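MRNA export factor (Human herpesvirus 1, PDB 4YXP) regulates viral gene expression, inhibits cellular splicing and mediates nuclear export of viral intronless mRNAs; this part is its folded C-terminal domain, a zinc-binding intertwined homodimer. Local coordinates at residues W55-A60 and E69-S74; R94-A99 and Q139-G144; M102-L107 and T146-D151; M128-N133 and I210-L215; R158-C163 and D240-E245. All blocks are in the same frame, centred on the assembly; numbering follows the deposited sequence.

Contact 1. Residues W55-A60 and E69-S74; sequences WAPVLA and ETRRVS
Pro57 and Val58 meet the bent side chain of Arg71. This is loop packing at the edge of the helical domain: a short, weakly bonded helix at about 56-59 lies against the irregular segment 69-74, just before helix 75-91. Trp55 comes first in residues 55-60. Its O accepts from Val58 N at 2.9 Å and closes the turn. The indole lies over helix 75-91, where NE1 bonds to His81 O, and it also packs on Tyr268 of the second subunit. Pro57 makes more and closer atom contacts than Val58, with CB and CG both near the guanidinium. Its ring lies across the arginine chain. CB sits 3.4 Å above one face of the guanidinium, toward the rim, and is 3.6 Å from Arg71 NH2. CG of Pro57 is 3.7 Å from Arg71 NH1. Next, Val58 turns CG2 into the plane of the indole, at the ring edge. Its other methyl, CG1, faces Arg71.

Arg71 reaches both residues because its chain folds at chi2 and chi3 (-32° and -50°), which lays the guanidinium beside the short helix. Both segments also touch the second subunit. Arg71 and Val73 make backbone hydrogen bonds to it, and Val58 packs on its Lys267. Lys267 and Tyr268 belong to residues 263-275, the region important for homodimerization. Val58 brings only CG1 to the arginine: it stops 3.9 Å from Arg71 NE, approaching the guanidinium obliquely.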
# COMPACT_ATOMS: atom_id res chain seq x y z
N TRP B 55 -15.92 11.51 -23.11
CA TRP B 55 -15.32 11.24 -21.81
C TRP B 55 -15.87 12.17 -20.72
O TRP B 55 -15.38 12.16 -19.59
CB TRP B 55 -13.80 11.39 -21.87
CG TRP B 55 -13.14 10.44 -22.81
CD1 TRP B 55 -12.80 10.68 -24.12
CD2 TRP B 55 -12.73 9.10 -22.53
NE1 TRP B 55 -12.20 9.56 -24.66
CE2 TRP B 55 -12.15 8.58 -23.70
CE3 TRP B 55 -12.80 8.29 -21.39
CZ2 TRP B 55 -11.64 7.29 -23.77
CZ3 TRP B 55 -12.30 7.00 -21.46
CH2 TRP B 55 -11.72 6.51 -22.64
N ALA B 56 -16.88 12.97 -21.07
CA ALA B 56 -17.40 13.98 -20.15
C ALA B 56 -17.69 13.43 -18.74
O ALA B 56 -17.40 14.11 -17.75
CB ALA B 56 -18.65 14.62 -20.74
N PRO B 57 -18.26 12.22 -18.65
CA PRO B 57 -18.56 11.68 -17.31
C PRO B 57 -17.35 11.53 -16.39
O PRO B 57 -17.50 11.69 -15.18
CB PRO B 57 -19.17 10.31 -17.63
CG PRO B 57 -19.78 10.48 -18.97
CD PRO B 57 -18.83 11.38 -19.71
N VAL B 58 -16.18 11.21 -16.93
CA VAL B 58 -14.99 11.02 -16.10
C VAL B 58 -14.07 12.23 -16.13
O VAL B 58 -12.99 12.21 -15.54
CB VAL B 58 -14.21 9.74 -16.52
CG1 VAL B 58 -15.05 8.50 -16.26
CG2 VAL B 58 -13.79 9.81 -17.98
N LEU B 59 -14.48 13.30 -16.81
CA LEU B 59 -13.68 14.52 -16.86
C LEU B 59 -14.12 15.55 -15.81
O LEU B 59 -13.38 16.48 -15.50
CB LEU B 59 -13.75 15.15 -18.25
CG LEU B 59 -12.95 14.46 -19.36
CD1 LEU B 59 -13.17 15.17 -20.69
CD2 LEU B 59 -11.47 14.41 -19.02
N ALA B 60 -15.32 15.38 -15.28
CA ALA B 60 -15.83 16.29 -14.25
C ALA B 60 -15.36 15.88 -12.86
O ALA B 60 -14.76 14.82 -12.68
CB ALA B 60 -17.35 16.34 -14.30
N GLU B 69 -18.32 -1.06 -14.40
CA GLU B 69 -19.16 -1.60 -15.48
C GLU B 69 -19.72 -0.48 -16.35
O GLU B 69 -19.81 -0.64 -17.57
CB GLU B 69 -20.30 -2.45 -14.91
CG GLU B 69 -19.85 -3.81 -14.37
CD GLU B 69 -18.99 -4.60 -15.35
OE1 GLU B 69 -19.41 -4.75 -16.52
OE2 GLU B 69 -17.90 -5.06 -14.95
N THR B 70 -20.09 0.64 -15.75
CA THR B 70 -20.56 1.78 -16.52
C THR B 70 -19.42 2.36 -17.35
O THR B 70 -19.61 2.73 -18.51
CB THR B 70 -21.14 2.89 -15.62
OG1 THR B 70 -22.21 2.36 -14.82
CG2 THR B 70 -21.69 4.05 -16.45
N ARG B 71 -18.24 2.43 -16.75
CA ARG B 71 -17.09 3.04 -17.41
C ARG B 71 -16.25 2.02 -18.18
O ARG B 71 -15.10 2.29 -18.52
CB ARG B 71 -16.20 3.77 -16.39
CG ARG B 71 -16.90 4.79 -15.49
CD ARG B 71 -18.08 5.49 -16.14
NE ARG B 71 -17.76 6.04 -17.46
CZ ARG B 71 -18.64 6.63 -18.25
NH1 ARG B 71 -18.27 7.10 -19.44
NH2 ARG B 71 -19.91 6.75 -17.87
N ARG B 72 -16.82 0.85 -18.45
CA ARG B 72 -16.10 -0.17 -19.21
C ARG B 72 -16.04 0.20 -20.69
O ARG B 72 -17.01 0.70 -21.25
CB ARG B 72 -16.76 -1.54 -19.04
CG ARG B 72 -15.91 -2.69 -19.57
CD ARG B 72 -16.42 -4.03 -19.08
NE ARG B 72 -15.56 -5.13 -19.52
CZ ARG B 72 -15.66 -6.38 -19.07
NH1 ARG B 72 -16.58 -6.70 -18.17
NH2 ARG B 72 -14.83 -7.31 -19.52
N VAL B 73 -14.88 -0.03 -21.30
CA VAL B 73 -14.71 0.15 -22.73
C VAL B 73 -14.07 -1.10 -23.31
O VAL B 73 -13.23 -1.75 -22.67
CB VAL B 73 -13.85 1.40 -23.05
CG1 VAL B 73 -14.50 2.66 -22.50
CG2 VAL B 73 -12.44 1.24 -22.51
N SER B 74 -14.46 -1.46 -24.53
CA SER B 74 -13.76 -2.50 -25.27
C SER B 74 -12.43 -1.93 -25.75
O SER B 74 -12.23 -0.71 -25.74
CB SER B 74 -14.59 -2.99 -26.45
OG SER B 74 -14.69 -1.99 -27.44

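Contact 2. Residues R94-A99 and Q139-G144; sequences RAASTA and QDPIIG
Pro141 packs its ring against the small residues Ala96 and Ala99 of helix 93-109. The apolar contacts all come from the ring atom CG. It lies 4.3 Å from Ala96 CB and equally far from Ala99 CB, so one proline edge meets two successive positions on the same helix face. The CA atoms of Ala96 and Pro141 are 6.2 Å apart, a close approach that small side chains allow. The carbonyl Ala96 O also rests 3.8 Å from Pro141 CG, a plain packing contact. Phe89 of helix 75-91 and Tyr268 of the second subunit also pack on Pro141.

Hydrogen bonds act within segment 139-144 and fix the start of its short helix. Asp140 OD1 accepts from two backbone amides. Ile142 N meets it nearly along its C-O axis at 2.7 Å. Ile143 N comes from above the carboxylate plane at 3.1 Å, and that bond is straighter (163°). With CG opposite the backbone N (chi1 176°), the carboxylate folds back over these amides. OD2 takes a further bond from Trp125 NE1 of helix 112-132. The arrangement is that of a helix N-cap, with aspartate as the cap and proline as the first helical residue.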
# COMPACT_ATOMS: atom_id res chain seq x y z
N ARG B 94 -2.98 22.63 -16.30
CA ARG B 94 -3.34 22.90 -14.92
C ARG B 94 -4.36 21.87 -14.42
O ARG B 94 -4.18 21.28 -13.35
CB ARG B 94 -3.90 24.32 -14.77
CG ARG B 94 -2.84 25.40 -14.96
CD ARG B 94 -3.32 26.77 -14.49
NE ARG B 94 -3.55 26.81 -13.04
CZ ARG B 94 -3.81 27.92 -12.35
NH1 ARG B 94 -3.87 29.10 -12.96
NH2 ARG B 94 -4.00 27.85 -11.04
N ALA B 95 -5.41 21.63 -15.20
CA ALA B 95 -6.38 20.60 -14.86
C ALA B 95 -5.73 19.22 -14.77
O ALA B 95 -6.10 18.40 -13.91
CB ALA B 95 -7.50 20.57 -15.89
N ALA B 96 -4.76 18.95 -15.64
CA ALA B 96 -4.11 17.64 -15.67
C ALA B 96 -3.28 17.39 -14.42
O ALA B 96 -3.25 16.27 -13.92
CB ALA B 96 -3.22 17.53 -16.91
N SER B 97 -2.61 18.42 -13.91
CA SER B 97 -1.80 18.28 -12.70
C SER B 97 -2.70 18.00 -11.50
O SER B 97 -2.39 17.15 -10.66
CB SER B 97 -0.95 19.53 -12.46
OG SER B 97 -1.74 20.60 -11.96
N THR B 98 -3.82 18.71 -11.44
CA THR B 98 -4.85 18.46 -10.43
C THR B 98 -5.33 17.01 -10.51
O THR B 98 -5.34 16.30 -9.50
CB THR B 98 -6.05 19.42 -10.61
OG1 THR B 98 -5.61 20.78 -10.45
CG2 THR B 98 -7.14 19.13 -9.60
N ALA B 99 -5.71 16.58 -11.70
CA ALA B 99 -6.21 15.21 -11.91
C ALA B 99 -5.17 14.17 -11.49
O ALA B 99 -5.49 13.17 -10.85
CB ALA B 99 -6.59 15.00 -13.36
N GLN B 139 3.52 13.83 -17.82
CA GLN B 139 2.55 14.77 -17.25
C GLN B 139 1.12 14.26 -17.45
O GLN B 139 0.17 14.76 -16.85
CB GLN B 139 2.70 16.16 -17.88
CG GLN B 139 4.12 16.72 -17.85
CD GLN B 139 5.03 16.12 -18.91
OE1 GLN B 139 4.56 15.53 -19.89
NE2 GLN B 139 6.34 16.26 -18.72
N ASP B 140 0.99 13.27 -18.33
CA ASP B 140 -0.25 12.55 -18.54
C ASP B 140 -0.72 11.95 -17.21
O ASP B 140 0.05 11.28 -16.54
CB ASP B 140 0.01 11.47 -19.61
CG ASP B 140 -1.18 10.58 -19.87
OD1 ASP B 140 -1.76 10.02 -18.91
OD2 ASP B 140 -1.52 10.41 -21.07
N PRO B 141 -1.98 12.21 -16.80
CA PRO B 141 -2.40 11.71 -15.48
C PRO B 141 -2.31 10.20 -15.29
O PRO B 141 -2.03 9.75 -14.17
CB PRO B 141 -3.86 12.16 -15.38
CG PRO B 141 -3.94 13.36 -16.26
CD PRO B 141 -3.01 13.08 -17.40
N ILE B 142 -2.53 9.43 -16.35
CA ILE B 142 -2.51 7.98 -16.25
C ILE B 142 -1.07 7.48 -16.19
O ILE B 142 -0.71 6.70 -15.30
CB ILE B 142 -3.29 7.34 -17.43
CG1 ILE B 142 -4.77 7.70 -17.33
CG2 ILE B 142 -3.10 5.82 -17.45
CD1 ILE B 142 -5.62 7.22 -18.49
N ILE B 143 -0.24 7.93 -17.12
CA ILE B 143 1.17 7.54 -17.13
C ILE B 143 1.86 8.07 -15.87
O ILE B 143 2.69 7.38 -15.27
CB ILE B 143 1.86 8.03 -18.41
CG1 ILE B 143 1.25 7.32 -19.63
CG2 ILE B 143 3.37 7.78 -18.34
CD1 ILE B 143 1.77 7.80 -20.96
N GLY B 144 1.51 9.29 -15.47
CA GLY B 144 2.16 9.94 -14.34
C GLY B 144 1.99 9.27 -12.98
O GLY B 144 2.76 9.54 -12.06

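Contact 3. Residues M102-L107 and T146-D151; sequences MRDCVL and TAAVLD
Ala148 CB fits against Asp104 and Leu107, which lie one turn apart on helix 93-109. It is 3.7 Å from Leu107 CB and 3.8 Å from Asp104 OD1. A second apolar touch follows, with Leu107 CD2 at 4.3 Å from Val149 CB. The helical segments 102-107 and 146-151 run nearly parallel, at 8°, with axes 8.5 Å apart. The small alanine lets the backbones approach, and the CA atoms of Leu107 and Val149 are 5.6 Å apart.

Asp104 has CG trans to its backbone N (chi1 -162°), which swings the carboxylate toward Ala148. The Leu107 side chain also packs on Ser118 of helix 112-132, while Val149 packs on Ala119 there.

Further out, Arg108 holds the polar rim. Its NE pairs with Asp104 OD2 and its NH1 with Asp151 OD2, so one guanidinium ties a carboxylate from each helix. The second subunit adds Pro159, which packs on Asp104. It also brings Arg158, whose NE makes a long, weak ion pair with Asp151 OD2. The contact is therefore mostly apolar, with Asp104 OD1 touching the alanine methyl and the ionic pairs beside it. Arg108 probably offsets part of the charge of the two aspartates.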
# COMPACT_ATOMS: atom_id res chain seq x y z
N MET B 102 -4.88 13.77 -7.68
CA MET B 102 -6.01 13.03 -7.11
C MET B 102 -5.94 11.55 -7.46
O MET B 102 -6.18 10.69 -6.61
CB MET B 102 -7.34 13.63 -7.59
CG MET B 102 -7.86 14.76 -6.71
SD MET B 102 -9.41 15.46 -7.33
CE MET B 102 -8.92 15.95 -8.96
N ARG B 103 -5.60 11.24 -8.71
CA ARG B 103 -5.49 9.85 -9.14
C ARG B 103 -4.41 9.13 -8.34
O ARG B 103 -4.52 7.94 -8.05
CB ARG B 103 -5.18 9.76 -10.63
CG ARG B 103 -4.96 8.33 -11.14
CD ARG B 103 -4.70 8.30 -12.64
NE ARG B 103 -4.30 6.97 -13.10
CZ ARG B 103 -5.14 6.04 -13.55
NH1 ARG B 103 -6.45 6.27 -13.61
NH2 ARG B 103 -4.67 4.87 -13.95
N ASP B 104 -3.35 9.85 -8.00
CA ASP B 104 -2.23 9.26 -7.27
C ASP B 104 -2.72 8.78 -5.91
O ASP B 104 -2.36 7.69 -5.47
CB ASP B 104 -1.09 10.26 -7.12
CG ASP B 104 0.23 9.59 -6.78
OD1 ASP B 104 0.97 9.22 -7.71
OD2 ASP B 104 0.52 9.43 -5.58
N CYS B 105 -3.55 9.59 -5.25
CA CYS B 105 -4.11 9.22 -3.96
C CYS B 105 -5.08 8.05 -4.08
O CYS B 105 -5.07 7.15 -3.24
CB CYS B 105 -4.83 10.41 -3.32
SG CYS B 105 -3.73 11.75 -2.82
N VAL B 106 -5.91 8.06 -5.12
CA VAL B 106 -6.86 6.99 -5.34
C VAL B 106 -6.13 5.65 -5.48
O VAL B 106 -6.49 4.67 -4.83
CB VAL B 106 -7.74 7.26 -6.57
CG1 VAL B 106 -8.62 6.05 -6.90
CG2 VAL B 106 -8.60 8.49 -6.36
N LEU B 107 -5.12 5.63 -6.33
CA LEU B 107 -4.41 4.40 -6.65
C LEU B 107 -3.63 3.85 -5.46
O LEU B 107 -3.41 2.64 -5.34
CB LEU B 107 -3.48 4.63 -7.84
CG LEU B 107 -4.05 4.25 -9.21
CD1 LEU B 107 -5.46 4.80 -9.41
CD2 LEU B 107 -3.13 4.73 -10.32
N THR B 146 1.94 5.89 -12.49
CA THR B 146 2.39 4.50 -12.56
C THR B 146 2.98 4.04 -11.23
O THR B 146 2.72 2.92 -10.78
CB THR B 146 3.43 4.30 -13.69
OG1 THR B 146 2.83 4.58 -14.96
CG2 THR B 146 3.96 2.87 -13.70
N ALA B 147 3.77 4.89 -10.60
CA ALA B 147 4.43 4.55 -9.34
C ALA B 147 3.43 4.20 -8.24
O ALA B 147 3.74 3.43 -7.33
CB ALA B 147 5.32 5.69 -8.88
N ALA B 148 2.23 4.77 -8.32
CA ALA B 148 1.21 4.56 -7.30
C ALA B 148 0.64 3.14 -7.34
O ALA B 148 0.49 2.49 -6.31
CB ALA B 148 0.10 5.58 -7.44
N VAL B 149 0.33 2.66 -8.54
CA VAL B 149 -0.21 1.31 -8.67
C VAL B 149 0.92 0.31 -8.42
O VAL B 149 0.70 -0.75 -7.83
CB VAL B 149 -0.91 1.09 -10.05
CG1 VAL B 149 -0.06 1.58 -11.21
CG2 VAL B 149 -1.29 -0.38 -10.24
N LEU B 150 2.14 0.66 -8.83
CA LEU B 150 3.31 -0.16 -8.52
C LEU B 150 3.48 -0.36 -7.02
O LEU B 150 3.59 -1.50 -6.54
CB LEU B 150 4.58 0.47 -9.11
CG LEU B 150 5.90 -0.21 -8.76
CD1 LEU B 150 5.91 -1.66 -9.21
CD2 LEU B 150 7.06 0.55 -9.38
N ASP B 151 3.50 0.73 -6.27
CA ASP B 151 3.68 0.67 -4.81
C ASP B 151 2.56 -0.13 -4.14
O ASP B 151 2.82 -0.93 -3.23
CB ASP B 151 3.72 2.08 -4.20
CG ASP B 151 5.07 2.76 -4.39
OD1 ASP B 151 6.00 2.12 -4.94
OD2 ASP B 151 5.20 3.93 -3.96

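Contact 4. Residues M128-N133 and I210-L215; sequences MCIHHN and IDYATL
Ile130 CG1 stands almost exactly above the centre of the Tyr212 ring, a CH-pi contact of 3.7 Å to the centroid and only 2° off the ring normal. The two side chains run antiparallel to one another. CG2 of Ile130 reaches past the rim, 4.0 Å from Tyr212 CE2. Ile130 carries CG1 opposite its carbonyl carbon and beside the backbone N (chi1 -70°), which puts that methylene over the ring.

The phenol end reaches the close of helix 112-132. Asn133 has positive phi and terminates the helix in a Schellman motif. Tyr212 OH packs 3.2 Å from Asn133 C, then hydrogen-bonds to the backbone O of Leu134, the next residue. The Asn133 amide crosses near the phenol with its plane 75° from the ring plane, and OD1 stays 3.9 Å from Tyr212 OH.

The tyrosine is presented by a short 3-10 turn at 212-214. Asp211 OD1 accepts from Ala213 N at 3.0 Å in a nearly straight bond, making an Asx turn. Asp211 O takes both Thr214 N and Thr214 OG1. In the fold this joins the loop after helix 188-204, within the zinc-finger region, to the end of helix 112-132. The ring is thus held in two ways: aliphatic contact over one face, and a backbone carbonyl that satisfies its hydroxyl.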
# COMPACT_ATOMS: atom_id res chain seq x y z
N MET B 128 -2.60 1.89 -26.39
CA MET B 128 -3.40 2.72 -27.28
C MET B 128 -2.54 3.84 -27.87
O MET B 128 -2.62 4.13 -29.06
CB MET B 128 -4.61 3.29 -26.53
CG MET B 128 -5.49 4.23 -27.36
SD MET B 128 -4.88 5.93 -27.44
CE MET B 128 -4.97 6.43 -25.73
N CYS B 129 -1.71 4.46 -27.03
CA CYS B 129 -0.81 5.52 -27.49
C CYS B 129 0.13 4.99 -28.56
O CYS B 129 0.35 5.63 -29.59
CB CYS B 129 -0.01 6.10 -26.33
SG CYS B 129 -0.96 7.11 -25.15
N ILE B 130 0.70 3.81 -28.30
CA ILE B 130 1.63 3.17 -29.22
C ILE B 130 0.94 2.86 -30.54
O ILE B 130 1.51 3.07 -31.61
CB ILE B 130 2.22 1.90 -28.58
CG1 ILE B 130 3.16 2.29 -27.44
CG2 ILE B 130 2.96 1.05 -29.62
CD1 ILE B 130 3.71 1.13 -26.64
N HIS B 131 -0.29 2.35 -30.46
CA HIS B 131 -1.08 2.07 -31.65
C HIS B 131 -1.18 3.31 -32.55
O HIS B 131 -1.03 3.21 -33.77
CB HIS B 131 -2.49 1.60 -31.26
CG HIS B 131 -3.43 1.50 -32.42
ND1 HIS B 131 -3.65 0.32 -33.10
CD2 HIS B 131 -4.22 2.42 -33.01
CE1 HIS B 131 -4.53 0.52 -34.06
NE2 HIS B 131 -4.89 1.79 -34.03
N HIS B 132 -1.43 4.46 -31.94
CA HIS B 132 -1.61 5.70 -32.67
C HIS B 132 -0.31 6.48 -32.88
O HIS B 132 -0.32 7.56 -33.47
CB HIS B 132 -2.62 6.59 -31.94
CG HIS B 132 -4.03 6.13 -32.06
ND1 HIS B 132 -4.71 6.12 -33.26
CD2 HIS B 132 -4.90 5.65 -31.14
CE1 HIS B 132 -5.94 5.66 -33.07
NE2 HIS B 132 -6.07 5.36 -31.79
N ASN B 133 0.80 5.94 -32.39
CA ASN B 133 2.09 6.59 -32.51
C ASN B 133 2.10 7.92 -31.75
O ASN B 133 2.76 8.88 -32.16
CB ASN B 133 2.44 6.83 -33.99
CG ASN B 133 3.94 6.83 -34.24
OD1 ASN B 133 4.69 6.11 -33.58
ND2 ASN B 133 4.38 7.65 -35.19
N ILE B 210 8.53 9.44 -23.12
CA ILE B 210 9.06 8.15 -22.71
C ILE B 210 9.20 7.23 -23.92
O ILE B 210 8.22 6.93 -24.60
CB ILE B 210 8.16 7.52 -21.63
CG1 ILE B 210 8.13 8.41 -20.39
CG2 ILE B 210 8.65 6.13 -21.26
CD1 ILE B 210 6.94 8.17 -19.49
N ASP B 211 10.43 6.79 -24.16
CA ASP B 211 10.73 5.85 -25.24
C ASP B 211 9.83 4.61 -25.17
O ASP B 211 9.63 4.05 -24.10
CB ASP B 211 12.20 5.42 -25.16
CG ASP B 211 12.71 4.83 -26.46
OD1 ASP B 211 11.92 4.19 -27.18
OD2 ASP B 211 13.91 5.01 -26.75
N TYR B 212 9.30 4.19 -26.31
CA TYR B 212 8.46 2.99 -26.37
C TYR B 212 9.24 1.76 -25.87
O TYR B 212 8.64 0.80 -25.40
CB TYR B 212 7.96 2.72 -27.79
CG TYR B 212 6.87 3.65 -28.30
CD1 TYR B 212 6.38 4.70 -27.52
CD2 TYR B 212 6.32 3.47 -29.56
CE1 TYR B 212 5.38 5.54 -28.00
CE2 TYR B 212 5.33 4.30 -30.05
CZ TYR B 212 4.86 5.33 -29.27
OH TYR B 212 3.86 6.14 -29.76
N ALA B 213 10.56 1.81 -25.98
CA ALA B 213 11.41 0.70 -25.53
C ALA B 213 11.25 0.47 -24.03
O ALA B 213 11.50 -0.63 -23.54
CB ALA B 213 12.87 0.98 -25.88
N THR B 214 10.83 1.51 -23.31
CA THR B 214 10.55 1.40 -21.89
C THR B 214 9.54 0.29 -21.62
O THR B 214 9.63 -0.42 -20.63
CB THR B 214 10.02 2.73 -21.32
OG1 THR B 214 10.94 3.79 -21.61
CG2 THR B 214 9.81 2.64 -19.81
N LEU B 215 8.57 0.15 -22.53
CA LEU B 215 7.53 -0.86 -22.40
C LEU B 215 7.86 -2.14 -23.18
O LEU B 215 7.00 -3.00 -23.36
CB LEU B 215 6.18 -0.31 -22.89
CG LEU B 215 5.45 0.77 -22.08
CD1 LEU B 215 5.36 0.40 -20.60
CD2 LEU B 215 6.11 2.13 -22.25

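Contact 5. Residues R158-C163 and D240-E245; sequences RPFLQC and DTHRQE. With ZN (zinc ion), chain D.
Cys163 and His242 share a zinc ion. This is the tight part of the contact. Cys163 SG binds the metal at 2.3 Å and His242 NE2 at 2.0 Å. The angle between these bonds at zinc is about 110°, close to tetrahedral. SG lies at the edge of the imidazole, near its plane, and is 3.5 Å from NE2. Cys246 and Cys251 complete the site.

Beside the metal site, Phe160 packs on His242. Phe160 CE1 is 3.7 Å from His242 CD2, and the ring planes are nearly perpendicular (89°) in an oblique pairing. A chi1 of 172° extends Phe160 away from its own backbone N and toward the histidine. Ala255 of helix 249-259 and Leu239 of helix 230-241 pack on it too.

The other side is looser and reaches solvent at Glu245. His242 ND1 donates to Glu245 OE2 at 3.2 Å, in the imidazole plane and through the anti lone pair. The ND1 bond, together with the zinc bond, helps hold the ring's orientation, and it may make NE2 a stronger ligand. Arg168 pairs with Glu245 OE1. The site is the CHC2-type zinc finger, linking helix 146-167 to the end of helix 230-241.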
# COMPACT_ATOMS: atom_id res chain seq x y z
N ARG B 158 3.93 -8.62 -1.72
CA ARG B 158 5.33 -8.89 -1.39
C ARG B 158 5.54 -10.24 -0.69
O ARG B 158 6.43 -11.01 -1.08
CB ARG B 158 5.91 -7.75 -0.53
CG ARG B 158 7.40 -7.92 -0.20
CD ARG B 158 7.94 -6.73 0.58
NE ARG B 158 7.75 -5.47 -0.13
CZ ARG B 158 8.59 -4.96 -1.02
NH1 ARG B 158 9.71 -5.60 -1.34
NH2 ARG B 158 8.32 -3.80 -1.61
N PRO B 159 4.73 -10.56 0.35
CA PRO B 159 4.95 -11.85 1.02
C PRO B 159 4.66 -13.06 0.13
O PRO B 159 5.35 -14.07 0.22
CB PRO B 159 3.98 -11.80 2.20
CG PRO B 159 3.72 -10.35 2.42
CD PRO B 159 3.71 -9.76 1.04
N PHE B 160 3.64 -12.96 -0.72
CA PHE B 160 3.33 -14.02 -1.67
C PHE B 160 4.47 -14.22 -2.66
O PHE B 160 4.87 -15.35 -2.94
CB PHE B 160 2.03 -13.70 -2.42
CG PHE B 160 1.75 -14.65 -3.55
CD1 PHE B 160 1.36 -15.96 -3.30
CD2 PHE B 160 1.86 -14.23 -4.87
CE1 PHE B 160 1.10 -16.83 -4.34
CE2 PHE B 160 1.60 -15.10 -5.92
CZ PHE B 160 1.22 -16.40 -5.65
N LEU B 161 4.98 -13.12 -3.19
CA LEU B 161 5.97 -13.18 -4.25
C LEU B 161 7.34 -13.64 -3.76
O LEU B 161 8.14 -14.15 -4.55
CB LEU B 161 6.11 -11.81 -4.92
CG LEU B 161 4.88 -11.38 -5.74
CD1 LEU B 161 5.05 -9.95 -6.21
CD2 LEU B 161 4.65 -12.31 -6.92
N GLN B 162 7.61 -13.48 -2.47
CA GLN B 162 8.86 -13.98 -1.90
C GLN B 162 8.97 -15.48 -2.18
O GLN B 162 10.01 -15.97 -2.61
CB GLN B 162 8.94 -13.71 -0.40
CG GLN B 162 10.18 -14.30 0.26
CD GLN B 162 10.41 -13.78 1.67
OE1 GLN B 162 9.46 -13.61 2.44
NE2 GLN B 162 11.67 -13.54 2.01
N CYS B 163 7.88 -16.20 -1.94
CA CYS B 163 7.84 -17.64 -2.17
C CYS B 163 7.68 -17.98 -3.65
O CYS B 163 8.37 -18.85 -4.18
CB CYS B 163 6.71 -18.28 -1.37
SG CYS B 163 6.69 -20.09 -1.45
N ASP B 240 -3.94 -18.52 -7.54
CA ASP B 240 -4.69 -19.77 -7.46
C ASP B 240 -3.79 -21.00 -7.60
O ASP B 240 -3.90 -21.95 -6.82
CB ASP B 240 -5.77 -19.80 -8.54
CG ASP B 240 -6.64 -21.06 -8.47
OD1 ASP B 240 -7.07 -21.42 -7.35
OD2 ASP B 240 -6.87 -21.68 -9.52
N THR B 241 -2.90 -20.98 -8.59
CA THR B 241 -2.19 -22.18 -9.02
C THR B 241 -0.88 -22.47 -8.29
O THR B 241 -0.39 -23.60 -8.30
CB THR B 241 -1.86 -22.11 -10.52
OG1 THR B 241 -1.00 -20.99 -10.77
CG2 THR B 241 -3.14 -21.97 -11.35
N HIS B 242 -0.29 -21.45 -7.66
CA HIS B 242 1.00 -21.61 -6.99
C HIS B 242 0.93 -22.68 -5.90
O HIS B 242 1.90 -23.41 -5.67
CB HIS B 242 1.46 -20.28 -6.41
CG HIS B 242 2.63 -20.40 -5.48
ND1 HIS B 242 3.88 -20.82 -5.89
CD2 HIS B 242 2.75 -20.14 -4.15
CE1 HIS B 242 4.71 -20.83 -4.86
NE2 HIS B 242 4.05 -20.42 -3.79
N ARG B 243 -0.21 -22.78 -5.23
CA ARG B 243 -0.38 -23.73 -4.13
C ARG B 243 -0.21 -25.19 -4.58
O ARG B 243 0.00 -26.08 -3.75
CB ARG B 243 -1.75 -23.54 -3.47
CG ARG B 243 -2.94 -23.86 -4.37
CD ARG B 243 -4.23 -23.28 -3.81
NE ARG B 243 -4.24 -21.82 -3.85
CZ ARG B 243 -5.11 -21.05 -3.18
NH1 ARG B 243 -6.04 -21.60 -2.42
NH2 ARG B 243 -5.04 -19.73 -3.29
N GLN B 244 -0.30 -25.42 -5.89
CA GLN B 244 -0.12 -26.77 -6.44
C GLN B 244 1.35 -27.19 -6.44
O GLN B 244 1.66 -28.38 -6.42
CB GLN B 244 -0.67 -26.85 -7.86
CG GLN B 244 -2.18 -26.70 -7.96
CD GLN B 244 -2.68 -26.83 -9.40
OE1 GLN B 244 -2.20 -27.67 -10.16
NE2 GLN B 244 -3.64 -25.99 -9.77
N GLU B 245 2.26 -26.22 -6.47
CA GLU B 245 3.69 -26.50 -6.51
C GLU B 245 4.36 -26.19 -5.17
O GLU B 245 5.56 -26.42 -5.01
CB GLU B 245 4.36 -25.70 -7.63
CG GLU B 245 4.49 -24.21 -7.36
CD GLU B 245 5.06 -23.44 -8.54
OE1 GLU B 245 5.51 -24.09 -9.51
OE2 GLU B 245 5.05 -22.19 -8.49
ZN ZN D . 4.54 -20.70 -1.82

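Contact 1 closes first along the chain. Contacts 2, 3 and 4 then interleave, and contact 5 opens after contact 3 has closed but interleaves with contact 4. Contacts 2 and 3 share helix 93-109, lie about 12 Å apart between centres and touch where Pro141 and Ile142 meet Arg103. Contact 4 touches contact 2 through Ile210 and Ile143. Contact 1 has its centre about 17 Å from that of contact 2, without touching it. Helix 146-167 runs from contact 3 near the chain's centre to contact 5 at the zinc, about 25 Å between centres. All except contact 4 touch the second subunit, consistent with an intertwined dimer in which the partner chain reaches both the helical body and the zinc end.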